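Local coordinates for PhnB-like domain-containing protein (Pseudomonas aeruginosa, PDB 1U69) that is of unknown function but belongs to the PhnB-like proteins of the glyoxalase superfamily and has been proposed as a potential drug-resistance protein, at residues Leu18-Tyr24 with Val54-Val58. Numbering follows the deposited sequence.
Sequences LEAATFY and VEFRV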
# COMPACT_ATOMS: atom_id res chain seq x y z
N LEU A 18 4.50 -15.90 -18.96
CA LEU A 18 5.84 -15.30 -18.92
C LEU A 18 5.90 -14.07 -19.83
O LEU A 18 6.48 -13.06 -19.45
CB LEU A 18 6.92 -16.31 -19.29
CG LEU A 18 8.38 -15.81 -19.17
CD1 LEU A 18 8.69 -15.23 -17.78
CD2 LEU A 18 9.34 -16.97 -19.51
N GLU A 19 5.33 -14.17 -21.03
CA GLU A 19 5.32 -13.05 -21.97
C GLU A 19 4.60 -11.85 -21.37
O GLU A 19 5.08 -10.73 -21.48
CB GLU A 19 4.65 -13.40 -23.31
CG GLU A 19 4.66 -12.24 -24.32
CD GLU A 19 3.81 -12.48 -25.55
OE1 GLU A 19 3.56 -13.67 -25.90
OE2 GLU A 19 3.39 -11.49 -26.19
N ALA A 20 3.44 -12.11 -20.76
CA ALA A 20 2.63 -11.07 -20.14
C ALA A 20 3.38 -10.41 -19.01
O ALA A 20 3.49 -9.19 -18.98
CB ALA A 20 1.33 -11.63 -19.64
N ALA A 21 3.91 -11.21 -18.09
CA ALA A 21 4.64 -10.70 -16.92
C ALA A 21 5.83 -9.84 -17.36
O ALA A 21 6.09 -8.78 -16.79
CB ALA A 21 5.10 -11.84 -16.06
N THR A 22 6.53 -10.32 -18.37
CA THR A 22 7.68 -9.62 -18.90
C THR A 22 7.25 -8.28 -19.48
O THR A 22 7.90 -7.26 -19.27
CB THR A 22 8.38 -10.47 -19.96
OG1 THR A 22 8.87 -11.67 -19.36
CG2 THR A 22 9.61 -9.76 -20.49
N PHE A 23 6.16 -8.29 -20.24
CA PHE A 23 5.60 -7.06 -20.80
C PHE A 23 5.21 -6.07 -19.70
O PHE A 23 5.50 -4.88 -19.82
CB PHE A 23 4.37 -7.39 -21.68
CG PHE A 23 3.62 -6.16 -22.16
CD1 PHE A 23 4.13 -5.38 -23.17
CD2 PHE A 23 2.42 -5.80 -21.59
CE1 PHE A 23 3.44 -4.25 -23.60
CE2 PHE A 23 1.72 -4.67 -22.03
CZ PHE A 23 2.25 -3.90 -23.03
N TYR A 24 4.55 -6.54 -18.65
CA TYR A 24 4.13 -5.63 -17.61
C TYR A 24 5.37 -5.02 -16.94
O TYR A 24 5.39 -3.84 -16.62
CB TYR A 24 3.27 -6.33 -16.56
CG TYR A 24 2.01 -7.02 -17.04
CD1 TYR A 24 1.25 -6.52 -18.11
CD2 TYR A 24 1.56 -8.17 -16.41
CE1 TYR A 24 0.09 -7.16 -18.53
CE2 TYR A 24 0.39 -8.80 -16.81
CZ TYR A 24 -0.33 -8.31 -17.88
OH TYR A 24 -1.49 -8.95 -18.27
N VAL A 54 4.19 -17.91 -13.08
CA VAL A 54 5.21 -16.87 -13.04
C VAL A 54 4.82 -15.89 -11.93
O VAL A 54 3.72 -15.34 -11.95
CB VAL A 54 5.27 -16.10 -14.37
CG1 VAL A 54 6.33 -15.02 -14.29
CG2 VAL A 54 5.51 -17.04 -15.57
N GLU A 55 5.71 -15.71 -10.96
CA GLU A 55 5.51 -14.69 -9.94
C GLU A 55 5.99 -13.36 -10.49
O GLU A 55 7.06 -13.28 -11.07
CB GLU A 55 6.26 -15.03 -8.65
CG GLU A 55 5.85 -16.32 -7.97
CD GLU A 55 6.70 -16.60 -6.74
OE1 GLU A 55 6.89 -15.68 -5.91
OE2 GLU A 55 7.22 -17.71 -6.60
N PHE A 56 5.19 -12.32 -10.32
CA PHE A 56 5.59 -10.98 -10.72
C PHE A 56 4.93 -9.94 -9.83
O PHE A 56 4.06 -10.28 -9.05
CB PHE A 56 5.32 -10.72 -12.21
CG PHE A 56 3.84 -10.68 -12.61
CD1 PHE A 56 3.18 -9.47 -12.75
CD2 PHE A 56 3.15 -11.85 -12.92
CE1 PHE A 56 1.84 -9.44 -13.15
CE2 PHE A 56 1.83 -11.80 -13.35
CZ PHE A 56 1.19 -10.60 -13.46
N ARG A 57 5.42 -8.71 -9.89
CA ARG A 57 4.85 -7.63 -9.08
C ARG A 57 4.56 -6.47 -9.98
O ARG A 57 5.40 -6.11 -10.81
CB ARG A 57 5.83 -7.19 -7.98
CG ARG A 57 5.25 -6.22 -6.96
CD ARG A 57 6.25 -5.78 -5.91
NE ARG A 57 7.54 -5.61 -6.57
CZ ARG A 57 8.58 -6.43 -6.44
NH1 ARG A 57 8.57 -7.47 -5.60
NH2 ARG A 57 9.68 -6.18 -7.13
N VAL A 58 3.37 -5.88 -9.86
CA VAL A 58 3.06 -4.66 -10.60
C VAL A 58 2.65 -3.53 -9.68
O VAL A 58 1.60 -3.57 -9.08
CB VAL A 58 1.97 -4.87 -11.71
CG1 VAL A 58 2.56 -5.64 -12.86
CG2 VAL A 58 0.74 -5.57 -11.20
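V54 reaches helix 18-24 with both of its methyls, and each finds a different residue. With CG1 anti to the backbone N, CG1 lies 3.8 Å from CB of A21, while CG2 approaches the backbone of L18, 3.7 Å from its N. A21 therefore sits between two neighbours, because its CB is also 3.7 Å from CD2 of F56, and its CA lies over one face of that ring. One turn later Y24 meets the same phenyl group from the same side, nearer its outer end: its CD2 is 3.5 Å from CE1 of F56, which approaches the tyrosine ring at its edge, near the ring plane. The two ring planes are inclined by 44° and the rings meet obliquely. The segment axes run 25° from parallel at 8.9 Å, and L18, A21 and Y24 follow V54, F56 and V58 in step. This is a helix laid along one face of a mixed sheet; in chain order strand 7-13, helix 17-27 and strands 31-38, 51-58 and 61-67 give the βαβββ unit of the glyoxalase superfamily. F56 takes a chi1 of 67°, its CG between backbone N and carbonyl carbon, which turns the ring toward Y24. V58 closes the row, CG1 3.8 Å from CB of Y24, and the tyrosine OH hydrogen-bonds D112 and Y13.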